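CG14216 (Drosophila melanogaster, PDB 3P9Y) probably removes phosphate from serine of the RNA polymerase II C-terminal domain, acting as a phosphatase with a low-molecular-weight PTP-like fold. Local coordinates at residues His139-Asp144 with Arg189-Ser194. The protein carries 2 engineered substitutions. Sequence-based numbering, arbitrary orientation.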
# COMPACT_ATOMS: atom_id res chain seq x y z
N HIS A 139 -3.17 -14.12 2.15
CA HIS A 139 -3.53 -13.93 0.75
C HIS A 139 -2.90 -12.66 0.19
O HIS A 139 -3.19 -11.57 0.65
CB HIS A 139 -5.04 -13.85 0.60
CG HIS A 139 -5.75 -15.09 1.06
ND1 HIS A 139 -5.76 -16.26 0.34
CD2 HIS A 139 -6.48 -15.33 2.18
CE1 HIS A 139 -6.46 -17.17 0.99
NE2 HIS A 139 -6.91 -16.63 2.11
N VAL A 140 -2.04 -12.81 -0.81
CA VAL A 140 -1.47 -11.66 -1.50
C VAL A 140 -2.31 -11.37 -2.74
O VAL A 140 -2.55 -12.25 -3.57
CB VAL A 140 0.01 -11.90 -1.86
CG1 VAL A 140 0.64 -10.63 -2.41
CG2 VAL A 140 0.78 -12.37 -0.63
N LEU A 141 -2.77 -10.12 -2.86
CA LEU A 141 -3.65 -9.71 -3.94
C LEU A 141 -3.08 -8.48 -4.62
O LEU A 141 -2.75 -7.50 -3.96
CB LEU A 141 -5.03 -9.38 -3.40
CG LEU A 141 -5.72 -10.48 -2.59
CD1 LEU A 141 -6.93 -9.92 -1.84
CD2 LEU A 141 -6.14 -11.63 -3.51
N ASN A 142 -2.95 -8.52 -5.95
CA ASN A 142 -2.47 -7.36 -6.68
C ASN A 142 -3.61 -6.65 -7.38
O ASN A 142 -4.37 -7.27 -8.12
CB ASN A 142 -1.41 -7.73 -7.71
CG ASN A 142 -0.82 -6.51 -8.40
OD1 ASN A 142 -0.00 -5.79 -7.82
ND2 ASN A 142 -1.25 -6.26 -9.62
N VAL A 143 -3.70 -5.35 -7.15
CA VAL A 143 -4.66 -4.50 -7.82
C VAL A 143 -3.90 -3.32 -8.39
O VAL A 143 -3.40 -2.48 -7.65
CB VAL A 143 -5.73 -3.99 -6.85
CG1 VAL A 143 -6.72 -3.09 -7.58
CG2 VAL A 143 -6.47 -5.15 -6.19
N ASP A 144 -3.80 -3.26 -9.72
CA ASP A 144 -3.01 -2.22 -10.38
C ASP A 144 -3.52 -0.82 -10.07
O ASP A 144 -4.69 -0.51 -10.27
CB ASP A 144 -3.02 -2.43 -11.89
CG ASP A 144 -2.11 -3.56 -12.31
OD1 ASP A 144 -1.19 -3.89 -11.54
OD2 ASP A 144 -2.32 -4.11 -13.41
N ARG A 189 -11.44 -5.65 -13.62
CA ARG A 189 -10.02 -5.54 -13.32
C ARG A 189 -9.46 -6.91 -12.99
O ARG A 189 -10.12 -7.73 -12.35
CB ARG A 189 -9.77 -4.61 -12.14
CG ARG A 189 -10.19 -3.17 -12.37
CD ARG A 189 -10.20 -2.42 -11.04
NE ARG A 189 -10.81 -1.10 -11.14
CZ ARG A 189 -10.14 0.03 -11.34
NH1 ARG A 189 -8.81 0.02 -11.46
NH2 ARG A 189 -10.80 1.18 -11.41
N VAL A 190 -8.22 -7.15 -13.40
CA VAL A 190 -7.56 -8.40 -13.07
C VAL A 190 -6.93 -8.28 -11.69
O VAL A 190 -6.29 -7.28 -11.36
CB VAL A 190 -6.49 -8.76 -14.11
CG1 VAL A 190 -5.67 -9.94 -13.64
CG2 VAL A 190 -7.15 -9.07 -15.45
N ILE A 191 -7.12 -9.32 -10.89
CA ILE A 191 -6.47 -9.42 -9.60
C ILE A 191 -5.51 -10.59 -9.64
O ILE A 191 -5.89 -11.70 -10.02
CB ILE A 191 -7.51 -9.66 -8.49
CG1 ILE A 191 -8.50 -8.49 -8.41
CG2 ILE A 191 -6.81 -9.86 -7.14
CD1 ILE A 191 -9.59 -8.70 -7.39
N LEU A 192 -4.25 -10.36 -9.27
CA LEU A 192 -3.30 -11.45 -9.13
C LEU A 192 -3.42 -11.97 -7.70
O LEU A 192 -3.52 -11.18 -6.76
CB LEU A 192 -1.86 -10.98 -9.40
CG LEU A 192 -1.65 -10.15 -10.66
CD1 LEU A 192 -0.19 -9.74 -10.78
CD2 LEU A 192 -2.09 -10.91 -11.91
N HIS A 193 -3.42 -13.29 -7.53
CA HIS A 193 -3.62 -13.88 -6.22
C HIS A 193 -2.65 -15.02 -5.94
O HIS A 193 -2.46 -15.90 -6.77
CB HIS A 193 -5.05 -14.39 -6.08
CG HIS A 193 -5.32 -15.07 -4.77
ND1 HIS A 193 -6.11 -16.19 -4.66
CD2 HIS A 193 -4.89 -14.79 -3.52
CE1 HIS A 193 -6.17 -16.56 -3.40
NE2 HIS A 193 -5.43 -15.73 -2.69
N SER A 194 -2.03 -14.97 -4.76
CA SER A 194 -1.21 -16.07 -4.28
C SER A 194 -1.55 -16.32 -2.82
O SER A 194 -1.85 -15.38 -2.08
CB SER A 194 0.28 -15.74 -4.40
OG SER A 194 0.66 -15.62 -5.75
O HOH W 1 -3.55 -7.22 -11.36
O HOH W 2 -5.73 -4.64 -11.66
O HOH W 3 -6.68 -2.02 -11.20
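Val140 and Ser194 bond reciprocally through their backbones, N to O at 2.9 Å from Val140 to Ser194, and Asn142 and Leu192 do likewise, which defines an antiparallel pair. It closes one side of the central sheet of the low-molecular-weight PTP-like fold: strand 192-197 is outermost and the sole antiparallel member, next to strand 137-142. Within the Asn142-Leu192 pair the bond from Leu192 N to Asn142 O is the longer, at 3.3 Å.

Leu141 and His193 form the non-hydrogen-bonded pair between these two. Their side chains run alongside each other, and Leu141 CD2 comes 3.4 Å from His193 CD2, approaching the ring obliquely. On the opposite face Leu192 CB and CG lie against Asn142 CB, next to Tyr120 of helix 117-128.

With CG anti to its backbone N (chi1 177°), the His193 ring leans over strand 137-142 and its NE2 reaches His139 ND1. The two rings meet rim to rim, their planes at 40°, and His193 NE2 hydrogen-bonds His139 ND1 at 3.1 Å; the bent angle of 141° suggests a modest bond. Asp173 binds His139 NE2, so the His139 ring is held at both nitrogens. An alanine at His193 would probably leave His139 ND1 without this mate and open a gap beside Leu141 CD2.

Helix 172-187 backs this face through Ile180, which touches both Leu141 and His193. Beyond the Asn142-Leu192 pair, water links the backbones: one molecule accepts from Asp144 N and donates to Val190 O, 2.7 Å away.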